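Local coordinates for protein MTH0777 (Methanothermobacter thermautotrophicus, PDB 1KJN) that is of unknown function but belongs to the DUF1890 family and forms a two-fold symmetric pair of identical chains in the crystal, at the interface of chains A and B. Coordinates in Å, arbitrary orientation; residue numbers count along the deposited sequence, not the author numbering. Chains: chain A/B, MTH0777.

Contact 1: the interface of chains A and B. Residues chain A 24, 27, 142, 146; chain B 49, 53, 56.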
ATOM      1  N   LEU A  24       2.079   6.008   0.117  1.00 11.82           N
ATOM      2  CA  LEU A  24       2.472   7.411  -0.022  1.00 13.27           C
ATOM      3  C   LEU A  24       2.533   7.871  -1.484  1.00 15.08           C
ATOM      4  O   LEU A  24       2.301   9.040  -1.786  1.00 16.94           O
ATOM      5  CB  LEU A  24       3.811   7.645   0.656  1.00 17.46           C
ATOM      6  CG  LEU A  24       3.751   7.713   2.177  1.00 22.65           C
ATOM      7  CD1 LEU A  24       5.168   7.772   2.715  1.00 12.50           C
ATOM      8  CD2 LEU A  24       2.901   8.921   2.634  1.00 13.54           C
ATOM      9  N   TYR A  27      -0.923   8.580  -2.239  1.00 20.68           N
ATOM     10  CA  TYR A  27      -1.318   9.775  -1.494  1.00 22.24           C
ATOM     11  C   TYR A  27      -0.816  11.044  -2.202  1.00 23.61           C
ATOM     12  O   TYR A  27      -1.556  12.004  -2.365  1.00 25.46           O
ATOM     13  CB  TYR A  27      -0.757   9.739  -0.066  1.00 25.73           C
ATOM     14  CG  TYR A  27      -1.193  10.924   0.774  1.00 23.12           C
ATOM     15  CD1 TYR A  27      -0.368  12.047   0.924  1.00 23.06           C
ATOM     16  CD2 TYR A  27      -2.444  10.941   1.395  1.00 24.62           C
ATOM     17  CE1 TYR A  27      -0.791  13.170   1.676  1.00 22.17           C
ATOM     18  CE2 TYR A  27      -2.872  12.045   2.153  1.00 23.88           C
ATOM     19  CZ  TYR A  27      -2.047  13.153   2.288  1.00 23.70           C
ATOM     20  OH  TYR A  27      -2.455  14.214   3.060  1.00 20.02           O
ATOM     21  N   PRO A 142       3.815   6.014   7.918  1.00 23.16           N
ATOM     22  CA  PRO A 142       3.908   7.053   6.887  1.00 21.98           C
ATOM     23  C   PRO A 142       3.836   8.486   7.404  1.00 20.17           C
ATOM     24  O   PRO A 142       4.276   9.405   6.715  1.00 17.69           O
ATOM     25  CB  PRO A 142       2.698   6.759   6.025  1.00 20.54           C
ATOM     26  CG  PRO A 142       1.667   6.385   7.064  1.00 20.68           C
ATOM     27  CD  PRO A 142       2.447   5.486   8.014  1.00 19.63           C
ATOM     28  N   ARG A 146       4.187  11.877   5.337  1.00 18.86           N
ATOM     29  CA  ARG A 146       2.889  12.406   4.942  1.00 21.48           C
ATOM     30  C   ARG A 146       2.721  13.874   5.313  1.00 24.19           C
ATOM     31  O   ARG A 146       2.239  14.660   4.505  1.00 20.77           O
ATOM     32  CB  ARG A 146       1.756  11.556   5.537  1.00 22.09           C
ATOM     33  CG  ARG A 146       0.342  11.998   5.157  1.00 27.28           C
ATOM     34  CD  ARG A 146      -0.241  12.995   6.186  1.00 33.32           C
ATOM     35  NE  ARG A 146      -1.586  13.435   5.832  1.00 41.63           N
ATOM     36  CZ  ARG A 146      -2.684  12.685   5.941  1.00 50.04           C
ATOM     37  NH1 ARG A 146      -2.612  11.444   6.410  1.00 50.31           N
ATOM     38  NH2 ARG A 146      -3.855  13.158   5.525  1.00 50.17           N
TER
ATOM     39  N   ARG B  49      -2.992   3.660   9.439  1.00 18.82           N
ATOM     40  CA  ARG B  49      -2.496   4.890   8.799  1.00 23.81           C
ATOM     41  C   ARG B  49      -2.117   4.632   7.358  1.00 21.34           C
ATOM     42  O   ARG B  49      -2.378   5.458   6.486  1.00 24.61           O
ATOM     43  CB  ARG B  49      -1.287   5.488   9.530  1.00 23.55           C
ATOM     44  CG  ARG B  49      -1.575   5.973  10.932  1.00 24.91           C
ATOM     45  CD  ARG B  49      -0.448   6.865  11.443  1.00 30.13           C
ATOM     46  NE  ARG B  49      -0.607   8.220  10.923  1.00 37.39           N
ATOM     47  CZ  ARG B  49      -1.395   9.148  11.473  1.00 34.14           C
ATOM     48  NH1 ARG B  49      -2.078   8.881  12.575  1.00 37.62           N
ATOM     49  NH2 ARG B  49      -1.586  10.308  10.863  1.00 32.31           N
ATOM     50  N   VAL B  53      -3.711   6.651   4.056  1.00 20.66           N
ATOM     51  CA  VAL B  53      -2.971   7.412   3.047  1.00 22.38           C
ATOM     52  C   VAL B  53      -3.042   6.771   1.654  1.00 22.12           C
ATOM     53  O   VAL B  53      -2.959   7.480   0.639  1.00 23.85           O
ATOM     54  CB  VAL B  53      -1.498   7.655   3.462  1.00 22.87           C
ATOM     55  CG1 VAL B  53      -1.430   8.330   4.845  1.00 15.04           C
ATOM     56  CG2 VAL B  53      -0.722   6.368   3.446  1.00 24.58           C
ATOM     57  N   PRO B  56      -6.829   7.935   0.442  1.00 23.27           N
ATOM     58  CA  PRO B  56      -7.123   9.208   1.108  1.00 26.00           C
ATOM     59  C   PRO B  56      -8.573   9.663   1.184  1.00 26.45           C
ATOM     60  O   PRO B  56      -8.947  10.326   2.146  1.00 27.99           O
ATOM     61  CB  PRO B  56      -6.216  10.197   0.384  1.00 26.80           C
ATOM     62  CG  PRO B  56      -6.089   9.604  -0.981  1.00 25.68           C
ATOM     63  CD  PRO B  56      -5.925   8.137  -0.697  1.00 23.88           C
TER
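B:Val53, with helical backbone torsions in the last turn of helix 45-54, presents its carbonyl to A:Tyr27, itself in the middle of helix 21-34. The carbonyl oxygen O of B:Val53 lies 3.2 Å from CB of A:Tyr27 and meets the phenol ring in its plane, at the edge, with CD2 of A:Tyr27 3.6 Å away. This is a polar atom packed against C-H groups, since no nitrogen or oxygen of one chain is within bonding reach of the other here. CG of A:Tyr27 stands anti to its backbone N (chi1 -177°), which lets the same edge run on past CA of B:Val53 to B:Pro56, whose CB is 4.0 Å from CD2 of A:Tyr27. B:Val53 loses most surface in the patch, 73 Å². Its branches separate the neighbours: CG1, anti to the carbonyl carbon, reaches A:Arg146, 3.7 Å from NH1 and 4.1 Å from CG, while CG2 points toward the backbone of A:Leu24. A:Arg146 bends at chi2 (-92°) and its guanidinium lies tilted over one face of the A:Tyr27 ring, its plane 3.3 Å from the phenol carbon CZ, which is offset toward the rim. This contact within chain A may help to hold both groups beside the valine. Farther along, the ring of A:Pro142 and B:Arg49 cross obliquely, CG of the proline 4.0 Å from CB of the arginine. The two guanidinium groups come near each other without contact, a like-charge pairing that may cost a little. In the fold, helix 45-54 of chain B docks by its C-terminal half against helix 21-34, the start of helix 143-153 and the loop residue A:Pro142 just before it.

Contact 2: the interface of chains A and B. Residues chain A 53-54, 56-58; chain B 27, 30, 34, 60.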
ATOM      1  N   VAL A  53      -3.378  -2.875  -7.341  1.00 20.55           N
ATOM      2  CA  VAL A  53      -4.249  -3.569  -6.406  1.00 24.30           C
ATOM      3  C   VAL A  53      -4.694  -2.637  -5.267  1.00 23.78           C
ATOM      4  O   VAL A  53      -5.792  -2.806  -4.741  1.00 25.50           O
ATOM      5  CB  VAL A  53      -3.639  -4.907  -5.873  1.00 26.57           C
ATOM      6  CG1 VAL A  53      -3.233  -5.818  -7.041  1.00 26.23           C
ATOM      7  CG2 VAL A  53      -2.485  -4.645  -4.958  1.00 29.69           C
ATOM      8  N   ALA A  54      -3.881  -1.627  -4.932  1.00 17.66           N
ATOM      9  CA  ALA A  54      -4.254  -0.678  -3.868  1.00 15.98           C
ATOM     10  C   ALA A  54      -5.279   0.372  -4.322  1.00 18.26           C
ATOM     11  O   ALA A  54      -5.948   0.990  -3.496  1.00 18.92           O
ATOM     12  CB  ALA A  54      -3.026   0.011  -3.277  1.00  6.94           C
ATOM     13  N   PRO A  56      -7.726  -0.303  -7.154  1.00 27.20           N
ATOM     14  CA  PRO A  56      -8.344  -1.098  -8.220  1.00 28.63           C
ATOM     15  C   PRO A  56      -9.207  -0.350  -9.223  1.00 31.24           C
ATOM     16  O   PRO A  56      -9.361  -0.808 -10.354  1.00 29.90           O
ATOM     17  CB  PRO A  56      -9.115  -2.171  -7.448  1.00 27.66           C
ATOM     18  CG  PRO A  56      -9.455  -1.493  -6.182  1.00 28.24           C
ATOM     19  CD  PRO A  56      -8.171  -0.777  -5.838  1.00 26.36           C
ATOM     20  N   GLU A  57      -9.756   0.803  -8.842  1.00 32.00           N
ATOM     21  CA  GLU A  57     -10.573   1.566  -9.792  1.00 33.52           C
ATOM     22  C   GLU A  57      -9.802   2.659 -10.545  1.00 32.38           C
ATOM     23  O   GLU A  57     -10.379   3.366 -11.373  1.00 33.74           O
ATOM     24  CB  GLU A  57     -11.823   2.164  -9.125  1.00 35.00           C
ATOM     25  CG  GLU A  57     -12.938   1.157  -8.818  1.00 47.35           C
ATOM     26  CD  GLU A  57     -13.319   0.298 -10.021  1.00 53.36           C
ATOM     27  OE1 GLU A  57     -13.493   0.843 -11.143  1.00 54.38           O
ATOM     28  OE2 GLU A  57     -13.439  -0.936  -9.842  1.00 56.74           O
ATOM     29  N   GLY A  58      -8.508   2.805 -10.262  1.00 29.57           N
ATOM     30  CA  GLY A  58      -7.722   3.820 -10.950  1.00 29.14           C
ATOM     31  C   GLY A  58      -8.197   5.236 -10.655  1.00 29.65           C
ATOM     32  O   GLY A  58      -8.172   6.111 -11.523  1.00 27.37           O
TER
ATOM     33  N   TYR B  27      -7.724  -4.037  -1.810  1.00 20.65           N
ATOM     34  CA  TYR B  27      -8.277  -4.760  -2.954  1.00 21.12           C
ATOM     35  C   TYR B  27      -9.409  -5.718  -2.550  1.00 23.02           C
ATOM     36  O   TYR B  27     -10.442  -5.789  -3.224  1.00 21.58           O
ATOM     37  CB  TYR B  27      -7.177  -5.536  -3.678  1.00 20.13           C
ATOM     38  CG  TYR B  27      -7.677  -6.267  -4.898  1.00 18.77           C
ATOM     39  CD1 TYR B  27      -8.124  -7.592  -4.803  1.00 21.12           C
ATOM     40  CD2 TYR B  27      -7.739  -5.637  -6.142  1.00 23.78           C
ATOM     41  CE1 TYR B  27      -8.619  -8.267  -5.912  1.00 18.40           C
ATOM     42  CE2 TYR B  27      -8.231  -6.307  -7.262  1.00 25.78           C
ATOM     43  CZ  TYR B  27      -8.667  -7.616  -7.143  1.00 26.84           C
ATOM     44  OH  TYR B  27      -9.120  -8.288  -8.251  1.00 21.88           O
ATOM     45  N   HIS B  30     -12.494  -3.690  -1.437  1.00 20.76           N
ATOM     46  CA  HIS B  30     -13.173  -3.208  -2.629  1.00 16.44           C
ATOM     47  C   HIS B  30     -14.015  -4.354  -3.212  1.00 17.31           C
ATOM     48  O   HIS B  30     -15.152  -4.140  -3.594  1.00 16.83           O
ATOM     49  CB  HIS B  30     -12.153  -2.743  -3.655  1.00 17.85           C
ATOM     50  CG  HIS B  30     -12.728  -2.489  -5.010  1.00 21.89           C
ATOM     51  ND1 HIS B  30     -12.424  -3.278  -6.101  1.00 21.29           N
ATOM     52  CD2 HIS B  30     -13.568  -1.528  -5.464  1.00 26.31           C
ATOM     53  CE1 HIS B  30     -13.050  -2.812  -7.166  1.00 24.15           C
ATOM     54  NE2 HIS B  30     -13.753  -1.750  -6.806  1.00 24.37           N
ATOM     55  N   LYS B  34     -18.167  -4.464  -3.679  1.00 24.39           N
ATOM     56  CA  LYS B  34     -18.877  -4.697  -4.926  1.00 30.22           C
ATOM     57  C   LYS B  34     -19.903  -5.818  -4.789  1.00 31.39           C
ATOM     58  O   LYS B  34     -20.646  -6.095  -5.730  1.00 32.56           O
ATOM     59  CB  LYS B  34     -17.919  -4.940  -6.086  1.00 25.64           C
ATOM     60  CG  LYS B  34     -17.297  -3.651  -6.596  1.00 34.93           C
ATOM     61  CD  LYS B  34     -16.270  -3.897  -7.680  1.00 40.51           C
ATOM     62  CE  LYS B  34     -16.908  -4.345  -8.963  1.00 48.26           C
ATOM     63  NZ  LYS B  34     -15.889  -4.616 -10.007  1.00 54.37           N
ATOM     64  N   TYR B  60     -12.535   2.813  -0.827  1.00 25.87           N
ATOM     65  CA  TYR B  60     -12.499   1.353  -0.784  1.00 22.39           C
ATOM     66  C   TYR B  60     -12.800   0.758   0.597  1.00 23.39           C
ATOM     67  O   TYR B  60     -12.893  -0.459   0.753  1.00 20.03           O
ATOM     68  CB  TYR B  60     -11.136   0.900  -1.264  1.00 26.99           C
ATOM     69  CG  TYR B  60     -10.842   1.384  -2.658  1.00 25.40           C
ATOM     70  CD1 TYR B  60     -11.655   1.005  -3.726  1.00 28.11           C
ATOM     71  CD2 TYR B  60      -9.746   2.200  -2.922  1.00 25.53           C
ATOM     72  CE1 TYR B  60     -11.380   1.415  -5.015  1.00 26.69           C
ATOM     73  CE2 TYR B  60      -9.465   2.624  -4.230  1.00 23.76           C
ATOM     74  CZ  TYR B  60     -10.287   2.217  -5.269  1.00 24.62           C
ATOM     75  OH  TYR B  60     -10.003   2.571  -6.580  1.00 25.55           O
TER
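A:Pro56, A:Glu57 and B:His30 bury 55, 43 and 39 Å² respectively, and the contact is built round them. The pyrrolidine of A:Pro56 wedges between two aromatic rings of chain B. Its CG sits over one face of the B:His30 imidazole, 3.8 Å from the ring centroid and offset toward the rim on the ND1 side, as the two side chains run antiparallel past one another. Its CD lies over the face of the B:Tyr60 phenol, 4.0 Å from the centroid, where proline and tyrosine meet end-on. Both are CH-pi contacts. CG of B:His30 is anti to its backbone N (chi1 168°), which extends the imidazole away from helix 21-33, where its face meets the proline.

A:Glu57 follows directly and continues the grip. Bent at chi2 (-51°), its side chain lies roughly perpendicular to that of B:His30, bringing carboxylate OE2 3.2 Å from NE2. If NE2 carries the proton this is at best a weak, strongly bent hydrogen bond: OE2 is swung toward CE1, 3.3 Å away, and stands somewhat above the imidazole plane on the side of A:Pro56. The ammonium NZ of B:Lys34 remains 4.4 Å from OE2 of A:Glu57, too distant for a salt bridge, although its charge may still help to balance the carboxylate. The main chain of A:Glu57 adds a firmer link, since its N-H donates to the phenol oxygen of B:Tyr60, 147° at the hydrogen. Backbone N of A:Glu57 lies 2.9 Å from OH of B:Tyr60, displaced from the phenol plane toward the face that CD of A:Pro56 covers.

Contact 1 and contact 2 have centres of C-alpha atoms about 16 Å apart and belong to one two-fold symmetric interface. A:Tyr27, B:Val53 and B:Pro56 of contact 1 recur as B:Tyr27, A:Val53 and A:Pro56 in contact 2, so each contact overlaps the twin of the other. Residues 49-58 of each chain thus form one continuous surface, the end of helix 45-54 mostly meeting apolar and arginine groups and the following loop adding the proline-ring and polar contacts. The two-fold arrangement is compatible with a dimer, but the crystal assembly alone does not show one in solution.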